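Side-chain contact in chitinase (Chromobacterium violaceum, PDB 4TXG), which probably binds chitin and hydrolyses its glycosidic bonds as a family 18 glycoside hydrolase: residues A[231-236]-A[304-309]. Numbering follows the deposited sequence.
Sequences GHFNLL and YGFDGV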
loop_
_atom_site.group_PDB
_atom_site.type_symbol
_atom_site.label_atom_id
_atom_site.label_comp_id
_atom_site.label_asym_id
_atom_site.label_seq_id
_atom_site.Cartn_x
_atom_site.Cartn_y
_atom_site.Cartn_z
ATOM N N GLY A 231 20.973 -10.145 16.397
ATOM C CA GLY A 231 20.394 -9.036 15.649
ATOM C C GLY A 231 18.943 -8.690 15.950
ATOM O O GLY A 231 18.378 -9.117 16.966
ATOM N N HIS A 232 18.346 -7.878 15.071
ATOM C CA HIS A 232 16.936 -7.509 15.204
ATOM C C HIS A 232 16.039 -8.742 15.331
ATOM O O HIS A 232 15.066 -8.736 16.084
ATOM C CB HIS A 232 16.445 -6.702 13.994
ATOM C CG HIS A 232 17.107 -5.365 13.812
ATOM N ND1 HIS A 232 17.196 -4.424 14.813
ATOM C CD2 HIS A 232 17.661 -4.805 12.711
ATOM C CE1 HIS A 232 17.803 -3.343 14.343
ATOM N NE2 HIS A 232 18.081 -3.544 13.071
ATOM N N PHE A 233 16.347 -9.788 14.567
ATOM C CA PHE A 233 15.462 -10.952 14.510
ATOM C C PHE A 233 15.376 -11.668 15.862
ATOM O O PHE A 233 14.322 -12.171 16.247
ATOM C CB PHE A 233 15.924 -11.943 13.439
ATOM C CG PHE A 233 15.642 -11.496 12.006
ATOM C CD1 PHE A 233 15.141 -10.237 11.728
ATOM C CD2 PHE A 233 15.894 -12.363 10.948
ATOM C CE1 PHE A 233 14.898 -9.839 10.411
ATOM C CE2 PHE A 233 15.654 -11.985 9.635
ATOM C CZ PHE A 233 15.147 -10.721 9.367
ATOM N N ASN A 234 16.501 -11.732 16.565
ATOM C CA ASN A 234 16.526 -12.337 17.897
ATOM C C ASN A 234 15.545 -11.609 18.834
ATOM O O ASN A 234 14.733 -12.237 19.526
ATOM C CB ASN A 234 17.958 -12.303 18.452
ATOM C CG ASN A 234 18.108 -13.065 19.759
ATOM O OD1 ASN A 234 17.511 -12.702 20.775
ATOM N ND2 ASN A 234 18.935 -14.107 19.747
ATOM N N LEU A 235 15.611 -10.282 18.846
ATOM C CA LEU A 235 14.705 -9.495 19.677
ATOM C C LEU A 235 13.243 -9.649 19.227
ATOM O O LEU A 235 12.353 -9.766 20.065
ATOM C CB LEU A 235 15.124 -8.017 19.671
ATOM C CG LEU A 235 16.442 -7.752 20.420
ATOM C CD1 LEU A 235 16.840 -6.279 20.395
ATOM C CD2 LEU A 235 16.324 -8.240 21.865
ATOM N N LEU A 236 12.989 -9.675 17.919
ATOM C CA LEU A 236 11.611 -9.871 17.446
ATOM C C LEU A 236 11.041 -11.184 17.976
ATOM O O LEU A 236 9.915 -11.233 18.481
ATOM C CB LEU A 236 11.541 -9.846 15.911
ATOM C CG LEU A 236 11.806 -8.498 15.235
ATOM C CD1 LEU A 236 11.772 -8.687 13.716
ATOM C CD2 LEU A 236 10.791 -7.456 15.662
ATOM N N TYR A 304 13.095 -18.119 10.669
ATOM C CA TYR A 304 13.154 -16.980 11.581
ATOM C C TYR A 304 11.847 -16.703 12.314
ATOM O O TYR A 304 11.761 -15.756 13.107
ATOM C CB TYR A 304 13.600 -15.735 10.815
ATOM C CG TYR A 304 15.008 -15.874 10.277
ATOM C CD1 TYR A 304 16.088 -16.010 11.148
ATOM C CD2 TYR A 304 15.259 -15.900 8.908
ATOM C CE1 TYR A 304 17.381 -16.154 10.677
ATOM C CE2 TYR A 304 16.553 -16.037 8.421
ATOM C CZ TYR A 304 17.610 -16.160 9.315
ATOM O OH TYR A 304 18.899 -16.302 8.855
ATOM N N GLY A 305 10.842 -17.533 12.071
ATOM C CA GLY A 305 9.587 -17.422 12.796
ATOM C C GLY A 305 8.727 -16.227 12.407
ATOM O O GLY A 305 7.923 -15.754 13.209
ATOM N N PHE A 306 8.882 -15.735 11.183
ATOM C CA PHE A 306 7.971 -14.709 10.675
ATOM C C PHE A 306 6.602 -15.304 10.363
ATOM O O PHE A 306 6.484 -16.493 10.058
ATOM C CB PHE A 306 8.542 -14.027 9.428
ATOM C CG PHE A 306 9.542 -12.944 9.741
ATOM C CD1 PHE A 306 10.890 -13.245 9.858
ATOM C CD2 PHE A 306 9.128 -11.630 9.921
ATOM C CE1 PHE A 306 11.816 -12.252 10.158
ATOM C CE2 PHE A 306 10.046 -10.624 10.207
ATOM C CZ PHE A 306 11.393 -10.942 10.338
ATOM N N ASP A 307 5.570 -14.468 10.444
ATOM C CA ASP A 307 4.193 -14.905 10.212
ATOM C C ASP A 307 3.712 -14.642 8.793
ATOM O O ASP A 307 2.595 -15.011 8.433
ATOM C CB ASP A 307 3.249 -14.203 11.185
ATOM C CG ASP A 307 3.608 -14.475 12.622
ATOM O OD1 ASP A 307 3.464 -15.638 13.048
ATOM O OD2 ASP A 307 4.051 -13.541 13.321
ATOM N N GLY A 308 4.534 -13.974 7.994
ATOM C CA GLY A 308 4.115 -13.652 6.644
ATOM C C GLY A 308 5.164 -12.905 5.864
ATOM O O GLY A 308 6.210 -12.539 6.401
ATOM N N VAL A 309 4.869 -12.686 4.589
ATOM C CA VAL A 309 5.734 -11.924 3.691
ATOM C C VAL A 309 4.954 -10.727 3.168
ATOM O O VAL A 309 3.786 -10.863 2.792
ATOM C CB VAL A 309 6.221 -12.795 2.507
ATOM C CG1 VAL A 309 7.085 -11.989 1.553
ATOM C CG2 VAL A 309 7.004 -13.974 3.027
HETATM O O HOH W 1 12.717 -13.260 13.957
#
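The ring of Phe-233 has the edge of Phe-306 over one face and presents its own edge to Tyr-304. CE1 of Phe-306 stands 3.7 Å above the centre of the Phe-233 ring, in an edge-to-face stack with the planes at 76°. CD2 of Phe-233 approaches one face of Tyr-304, 3.7 Å from Tyr-304 CD1 and displaced toward the rim of that ring, a second T-shaped pair inclined at 63°; the broad tyrosine face suits this C-H edge. Phenylalanine suits the middle of the cluster because its face accepts C-H groups while its edge supplies them. With chi1 at -74°, Phe-233 CG sits opposite its own carbonyl carbon, and the ring swings out from the helix to meet both partners. One turn on, a single methyl of Leu-236, CD1, meets Phe-306 CZ obliquely at 4.1 Å. A water is hydrogen-bonded to Phe-233 O (3.0 Å) and Tyr-304 O (2.8 Å), linking the two backbones. Gly-305, the first residue past helix 287-304, has positive phi, easily adopted without a side chain. Tyr-188 adds another edge-to-face partner for Phe-233. This aromatic cluster packs helix 231-242 against the turn entering strand 308-312, at that strand's N-terminal end in the TIM barrel, opposite the end where such barrels carry their active sites.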